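Local atomic coordinates of valine-pyruvate aminotransferase (Salmonella typhimurium, PDB entry 3G7Q), a protein that probably catalyses the pyridoxal 5'-phosphate-dependent transfer of an amino group from L-valine to pyruvate, giving 3-methyl-2-oxobutanoate and L-alanine in alanine biosynthesis. Residues A33-G37 against G364-V368; I214-N220 against N241-M246. All blocks are in the same frame, centred on the assembly; numbering follows the deposited sequence.

Interaction 1. Residues A33-G37 against G364-V368; sequences AIMLG and GVLMV
Segments 33-37 and 364-368 run side by side, their end-to-end directions 4° apart; 34-35 and 365-366 are extended strands, and the chain turns at L36 and G37. I34 lies level with V365 (CA-CA 4.8 Å) and M35 with L366 (CA-CA 5.1 Å). The ladder is parallel: I34 N to G364 O, 2.7 Å; L366 N to I34 O, 2.9 Å; and a less linear L36 N to L366 O, 2.9 Å. G364 (phi/psi 85/17) is the C-prime residue of the Schellman motif ending helix 353-362; a CB there would jam against the preceding carbonyl, so glycine suits. This two-stranded ribbon joins the N-terminal segment to the C-terminal part of a class I/II aminotransferase chain. On one face, I34 (m, t) sets CD1 4.0 Å from V365 CG2, and their branched bumps fit against A401 and I405 of helix 396-416. L36 (m, t) and long, unbranched M367 (selenomethionine in this crystal; m, t, t) extend this patch, L36 CD1 meeting M367 CE at 3.6 Å. On the other, M35 (also selenomethionine; t, p, t) bends at chi2 toward the neighbouring strand, SE 3.9 Å from L366 CD1, both resting on L24 of helix 17-25. Beyond the ladder, side-chain-free G37 offers a hollow that V368 fills, its CG2 3.3 Å from G37 O; that carbonyl also accepts a hydrogen bond from R389.

Interaction 2. Residues I214-N220 against N241-M246; sequences IPLVIDN and NIILCM
Backbone hydrogen bonds stitch 214-220 to 241-246 in parallel: N220 N to C245 O, 2.7 Å; I218 N to I243 O, 2.8 Å; I243 N to L216 O and C245 N to I218 O, 2.9 Å; L216 N to N241 O, 3.1 Å. Before the ladder, N241 turns its side-chain amide back, ND2 giving I214 O a donor at 2.9 Å. Strands 216-219 and 242-246 are extended (phi about -85 to -126), axes 4.7 Å apart crossing at -16°, pairing L216-I242, V217-I243, I218-L244 and D219-C245 (CA-CA 4.6 to 5.0 Å). Branched side chains fill both buried faces: V217 CG2 and P215 CB meet I243 CD1 at 4.0 and 3.6 Å; on the other, I218 CD1 (m, t) touches I242 CG2 at 3.9 Å, while L244 (t, p) brings CD1 to 3.4 Å from N220 CB. D219 OD1 is held by A221 N. The pair lies in the mixed seven-stranded fold type I sheet, between 181-187 and 259-262, with helix 107-118 against the V217, D219 and I243 face.

In the fold
Interaction 1 joins chain segments 327 residues apart, and interaction 2, much more local, falls within that long span. Their centres are 32 Å apart on opposite sides of the chain's centre, without touching. Both nevertheless probably approach the same active-site region: G37 O and D219 OD2 are 15.4 Å apart. D219 probably corresponds to the aspartate that faces the pyridine nitrogen of pyridoxal 5'-phosphate in related aminotransferases, and R389, hydrogen-bonded to G37 O, probably corresponds to the arginine that holds the substrate carboxylate in relatives. The two contacts thus probably border the active site from its cofactor and substrate sides, the central sheet providing one and the 33-37/364-368 pair the other.

Interaction 1. Residues A33-G37 against G364-V368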
ATOM      1  N   ALA A  33       2.910 -27.742 -12.957  1.00 49.14           N
ATOM      2  CA  ALA A  33       4.152 -26.962 -13.031  1.00 46.54           C
ATOM      3  C   ALA A  33       4.940 -27.049 -11.737  1.00 43.03           C
ATOM      4  O   ALA A  33       4.362 -27.151 -10.644  1.00 43.60           O
ATOM      5  CB  ALA A  33       3.848 -25.506 -13.335  1.00 46.63           C
ATOM      6  N   ILE A  34       6.265 -27.003 -11.856  1.00 38.29           N
ATOM      7  CA  ILE A  34       7.155 -27.030 -10.694  1.00 37.44           C
ATOM      8  C   ILE A  34       7.608 -25.579 -10.566  1.00 36.34           C
ATOM      9  O   ILE A  34       8.500 -25.121 -11.292  1.00 35.05           O
ATOM     10  CB  ILE A  34       8.284 -28.022 -10.888  1.00 37.13           C
ATOM     11  CG1 ILE A  34       7.685 -29.433 -11.040  1.00 39.97           C
ATOM     12  CG2 ILE A  34       9.251 -27.947  -9.708  1.00 34.14           C
ATOM     13  CD1 ILE A  34       8.602 -30.421 -11.683  1.00 41.42           C
HETATM   14  N   MSE A  35       6.974 -24.837  -9.661  0.50 33.62           N
HETATM   15  CA  MSE A  35       7.226 -23.405  -9.497  0.50 34.84           C
HETATM   16  C   MSE A  35       8.200 -23.121  -8.348  0.50 33.68           C
HETATM   17  O   MSE A  35       7.793 -22.992  -7.194  0.50 35.48           O
HETATM   18  CB  MSE A  35       5.892 -22.664  -9.284  0.50 35.83           C
HETATM   19  CG  MSE A  35       6.019 -21.184  -8.865  0.50 37.65           C
HETATM   20 SE   MSE A  35       7.161 -20.114 -10.023  0.38 31.28          SE
HETATM   21  CE  MSE A  35       6.808 -18.402  -9.205  0.50 39.14           C
ATOM     22  N   LEU A  36       9.475 -22.973  -8.689  1.00 33.65           N
ATOM     23  CA  LEU A  36      10.560 -22.729  -7.712  1.00 32.94           C
ATOM     24  C   LEU A  36      11.102 -21.323  -7.785  1.00 34.43           C
ATOM     25  O   LEU A  36      12.094 -21.013  -7.122  1.00 34.01           O
ATOM     26  CB  LEU A  36      11.681 -23.751  -7.943  1.00 32.18           C
ATOM     27  CG  LEU A  36      11.243 -25.222  -7.895  1.00 36.00           C
ATOM     28  CD1 LEU A  36      12.417 -26.152  -8.140  1.00 34.38           C
ATOM     29  CD2 LEU A  36      10.573 -25.596  -6.557  1.00 36.12           C
ATOM     30  N   GLY A  37      10.433 -20.459  -8.546  1.00 32.99           N
ATOM     31  CA  GLY A  37      10.849 -19.089  -8.774  1.00 31.79           C
ATOM     32  C   GLY A  37      10.207 -17.997  -7.937  1.00 33.73           C
ATOM     33  O   GLY A  37      10.468 -16.824  -8.170  1.00 34.14           O
ATOM     34  N   GLY A 364       8.372 -27.512 -17.772  1.00 32.97           N
ATOM     35  CA  GLY A 364       7.521 -27.283 -16.615  1.00 34.03           C
ATOM     36  C   GLY A 364       8.173 -26.880 -15.326  1.00 32.05           C
ATOM     37  O   GLY A 364       7.548 -26.969 -14.265  1.00 35.03           O
ATOM     38  N   VAL A 365       9.424 -26.417 -15.406  1.00 31.14           N
ATOM     39  CA  VAL A 365      10.190 -26.025 -14.228  1.00 29.74           C
ATOM     40  C   VAL A 365      10.546 -24.541 -14.329  1.00 31.17           C
ATOM     41  O   VAL A 365      11.096 -24.088 -15.339  1.00 31.32           O
ATOM     42  CB  VAL A 365      11.488 -26.862 -14.092  1.00 32.87           C
ATOM     43  CG1 VAL A 365      12.318 -26.411 -12.899  1.00 30.39           C
ATOM     44  CG2 VAL A 365      11.175 -28.355 -13.987  1.00 30.62           C
ATOM     45  N   LEU A 366      10.181 -23.781 -13.300  1.00 30.53           N
ATOM     46  CA  LEU A 366      10.485 -22.378 -13.239  1.00 32.28           C
ATOM     47  C   LEU A 366      11.426 -22.029 -12.079  1.00 33.49           C
ATOM     48  O   LEU A 366      11.140 -22.364 -10.929  1.00 32.03           O
ATOM     49  CB  LEU A 366       9.195 -21.585 -13.101  1.00 33.43           C
ATOM     50  CG  LEU A 366       8.257 -21.601 -14.309  1.00 37.24           C
ATOM     51  CD1 LEU A 366       7.019 -20.856 -13.892  1.00 39.63           C
ATOM     52  CD2 LEU A 366       8.898 -20.991 -15.587  1.00 35.60           C
HETATM   53  N   MSE A 367      12.540 -21.353 -12.422  1.00 31.97           N
HETATM   54  CA  MSE A 367      13.525 -20.803 -11.485  1.00 32.87           C
HETATM   55  C   MSE A 367      13.837 -19.402 -12.016  1.00 30.90           C
HETATM   56  O   MSE A 367      13.428 -19.069 -13.130  1.00 32.87           O
HETATM   57  CB  MSE A 367      14.787 -21.671 -11.423  1.00 33.19           C
HETATM   58  CG  MSE A 367      14.485 -23.042 -10.943  1.00 34.16           C
HETATM   59 SE   MSE A 367      16.170 -24.073 -10.845  0.75 33.25          SE
HETATM   60  CE  MSE A 367      15.518 -25.651  -9.890  1.00 39.84           C
ATOM     61  N   VAL A 368      14.518 -18.573 -11.225  1.00 29.19           N
ATOM     62  CA  VAL A 368      14.802 -17.193 -11.659  1.00 29.43           C
ATOM     63  C   VAL A 368      16.216 -17.038 -12.198  1.00 29.90           C
ATOM     64  O   VAL A 368      17.177 -17.388 -11.534  1.00 29.24           O
ATOM     65  CB  VAL A 368      14.591 -16.151 -10.533  1.00 28.91           C
ATOM     66  CG1 VAL A 368      14.616 -14.742 -11.132  1.00 30.13           C
ATOM     67  CG2 VAL A 368      13.264 -16.407  -9.793  1.00 33.81           C
TER

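Interaction 2. Residues I214-N220 against N241-M246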
ATOM      1  N   ILE A 214      25.640   9.510   5.058  1.00 32.48           N
ATOM      2  CA  ILE A 214      24.524   8.900   4.343  1.00 32.98           C
ATOM      3  C   ILE A 214      24.062   7.700   5.154  1.00 34.80           C
ATOM      4  O   ILE A 214      24.864   7.114   5.889  1.00 31.58           O
ATOM      5  CB  ILE A 214      24.898   8.480   2.913  1.00 33.46           C
ATOM      6  CG1 ILE A 214      26.059   7.481   2.913  1.00 31.88           C
ATOM      7  CG2 ILE A 214      25.229   9.724   2.064  1.00 33.57           C
ATOM      8  CD1 ILE A 214      26.436   7.023   1.541  1.00 33.31           C
ATOM      9  N   PRO A 215      22.767   7.351   5.048  1.00 34.80           N
ATOM     10  CA  PRO A 215      22.267   6.220   5.828  1.00 35.09           C
ATOM     11  C   PRO A 215      22.712   4.856   5.342  1.00 32.57           C
ATOM     12  O   PRO A 215      22.963   4.662   4.143  1.00 33.49           O
ATOM     13  CB  PRO A 215      20.747   6.295   5.632  1.00 33.75           C
ATOM     14  CG  PRO A 215      20.562   7.025   4.330  1.00 38.47           C
ATOM     15  CD  PRO A 215      21.709   7.985   4.235  1.00 34.75           C
ATOM     16  N   LEU A 216      22.778   3.919   6.278  1.00 31.69           N
ATOM     17  CA  LEU A 216      23.000   2.511   5.959  1.00 29.45           C
ATOM     18  C   LEU A 216      21.656   1.847   6.142  1.00 30.55           C
ATOM     19  O   LEU A 216      21.138   1.820   7.240  1.00 32.08           O
ATOM     20  CB  LEU A 216      24.014   1.865   6.888  1.00 29.54           C
ATOM     21  CG  LEU A 216      24.228   0.357   6.741  1.00 31.20           C
ATOM     22  CD1 LEU A 216      24.588  -0.019   5.295  1.00 28.96           C
ATOM     23  CD2 LEU A 216      25.290  -0.142   7.777  1.00 26.74           C
ATOM     24  N   VAL A 217      21.098   1.327   5.053  1.00 31.43           N
ATOM     25  CA  VAL A 217      19.778   0.733   5.065  1.00 31.19           C
ATOM     26  C   VAL A 217      19.958  -0.776   5.086  1.00 30.39           C
ATOM     27  O   VAL A 217      20.680  -1.319   4.244  1.00 31.47           O
ATOM     28  CB  VAL A 217      18.963   1.179   3.822  1.00 30.68           C
ATOM     29  CG1 VAL A 217      17.554   0.619   3.881  1.00 33.10           C
ATOM     30  CG2 VAL A 217      18.913   2.715   3.730  1.00 32.01           C
ATOM     31  N   ILE A 218      19.332  -1.439   6.058  1.00 31.12           N
ATOM     32  CA  ILE A 218      19.420  -2.896   6.216  1.00 32.00           C
ATOM     33  C   ILE A 218      18.032  -3.534   6.149  1.00 32.73           C
ATOM     34  O   ILE A 218      17.159  -3.251   6.969  1.00 32.85           O
ATOM     35  CB  ILE A 218      20.092  -3.317   7.544  1.00 31.11           C
ATOM     36  CG1 ILE A 218      21.435  -2.599   7.719  1.00 31.84           C
ATOM     37  CG2 ILE A 218      20.251  -4.847   7.577  1.00 29.34           C
ATOM     38  CD1 ILE A 218      22.123  -2.795   9.115  1.00 32.16           C
ATOM     39  N   ASP A 219      17.823  -4.365   5.141  1.00 32.33           N
ATOM     40  CA  ASP A 219      16.581  -5.080   4.995  1.00 31.29           C
ATOM     41  C   ASP A 219      16.675  -6.361   5.846  1.00 32.30           C
ATOM     42  O   ASP A 219      17.457  -7.263   5.525  1.00 31.35           O
ATOM     43  CB  ASP A 219      16.322  -5.424   3.551  1.00 34.82           C
ATOM     44  CG  ASP A 219      14.932  -6.008   3.347  1.00 43.10           C
ATOM     45  OD1 ASP A 219      14.233  -6.268   4.351  1.00 43.84           O
ATOM     46  OD2 ASP A 219      14.540  -6.157   2.183  1.00 43.52           O
ATOM     47  N   ASN A 220      15.866  -6.413   6.912  1.00 32.29           N
ATOM     48  CA  ASN A 220      15.841  -7.492   7.923  1.00 32.55           C
ATOM     49  C   ASN A 220      14.531  -8.294   7.798  1.00 32.52           C
ATOM     50  O   ASN A 220      14.057  -8.851   8.787  1.00 33.79           O
ATOM     51  CB  ASN A 220      15.950  -6.862   9.299  1.00 32.56           C
ATOM     52  CG  ASN A 220      16.320  -7.836  10.443  1.00 37.00           C
ATOM     53  OD1 ASN A 220      15.577  -7.995  11.418  1.00 44.87           O
ATOM     54  ND2 ASN A 220      17.461  -8.439  10.338  1.00 44.65           N
ATOM     55  N   ASN A 241      22.110   6.239  12.560  1.00 36.37           N
ATOM     56  CA  ASN A 241      22.395   6.359  11.123  1.00 35.95           C
ATOM     57  C   ASN A 241      21.987   5.104  10.349  1.00 35.64           C
ATOM     58  O   ASN A 241      22.313   4.959   9.164  1.00 34.88           O
ATOM     59  CB  ASN A 241      23.871   6.634  10.866  1.00 37.25           C
ATOM     60  CG  ASN A 241      24.135   7.185   9.470  1.00 39.33           C
ATOM     61  OD1 ASN A 241      23.436   8.073   9.025  1.00 37.03           O
ATOM     62  ND2 ASN A 241      25.151   6.668   8.787  1.00 34.58           N
ATOM     63  N   ILE A 242      21.314   4.179  11.020  1.00 35.00           N
ATOM     64  CA  ILE A 242      20.858   2.960  10.363  1.00 33.40           C
ATOM     65  C   ILE A 242      19.349   3.012  10.168  1.00 34.24           C
ATOM     66  O   ILE A 242      18.611   3.509  11.019  1.00 32.52           O
ATOM     67  CB  ILE A 242      21.278   1.708  11.131  1.00 34.49           C
ATOM     68  CG1 ILE A 242      22.795   1.551  11.007  1.00 36.85           C
ATOM     69  CG2 ILE A 242      20.567   0.465  10.560  1.00 32.06           C
ATOM     70  CD1 ILE A 242      23.347   0.433  11.730  1.00 43.15           C
ATOM     71  N   ILE A 243      18.907   2.548   9.012  1.00 33.95           N
ATOM     72  CA  ILE A 243      17.488   2.427   8.699  1.00 32.40           C
ATOM     73  C   ILE A 243      17.257   0.927   8.561  1.00 33.70           C
ATOM     74  O   ILE A 243      17.814   0.303   7.674  1.00 34.71           O
ATOM     75  CB  ILE A 243      17.095   3.164   7.413  1.00 33.60           C
ATOM     76  CG1 ILE A 243      17.481   4.668   7.486  1.00 33.31           C
ATOM     77  CG2 ILE A 243      15.572   3.039   7.160  1.00 31.84           C
ATOM     78  CD1 ILE A 243      17.264   5.402   6.162  1.00 31.27           C
ATOM     79  N   LEU A 244      16.416   0.367   9.424  0.50 32.22           N
ATOM     80  CA  LEU A 244      16.187  -1.073   9.483  0.50 31.61           C
ATOM     81  C   LEU A 244      14.768  -1.414   9.041  0.50 34.01           C
ATOM     82  O   LEU A 244      13.822  -0.932   9.661  0.50 34.19           O
ATOM     83  CB  LEU A 244      16.448  -1.512  10.925  0.50 34.57           C
ATOM     84  CG  LEU A 244      16.287  -2.951  11.402  0.50 34.07           C
ATOM     85  CD1 LEU A 244      17.065  -3.866  10.508  0.50 37.59           C
ATOM     86  CD2 LEU A 244      16.769  -3.030  12.866  0.50 31.14           C
ATOM     87  N   CYS A 245      14.622  -2.257   8.006  1.00 33.97           N
ATOM     88  CA  CYS A 245      13.308  -2.626   7.479  1.00 35.55           C
ATOM     89  C   CYS A 245      12.972  -4.036   7.925  1.00 37.80           C
ATOM     90  O   CYS A 245      13.779  -4.951   7.740  1.00 37.26           O
ATOM     91  CB  CYS A 245      13.280  -2.550   5.964  1.00 38.02           C
ATOM     92  SG  CYS A 245      13.672  -0.870   5.381  1.00 44.42           S
HETATM   93  N   MSE A 246      11.792  -4.196   8.517  1.00 35.30           N
HETATM   94  CA  MSE A 246      11.306  -5.483   8.982  1.00 34.34           C
HETATM   95  C   MSE A 246       9.936  -5.717   8.372  1.00 35.21           C
HETATM   96  O   MSE A 246       9.327  -4.810   7.810  1.00 34.71           O
HETATM   97  CB  MSE A 246      11.276  -5.531  10.516  1.00 35.65           C
HETATM   98  CG  MSE A 246      12.662  -5.310  11.156  1.00 38.87           C
HETATM   99 SE   MSE A 246      12.530  -5.463  13.083  0.75 45.32          SE
HETATM  100  CE  MSE A 246      12.729  -7.720  12.987  1.00 40.88           C
TER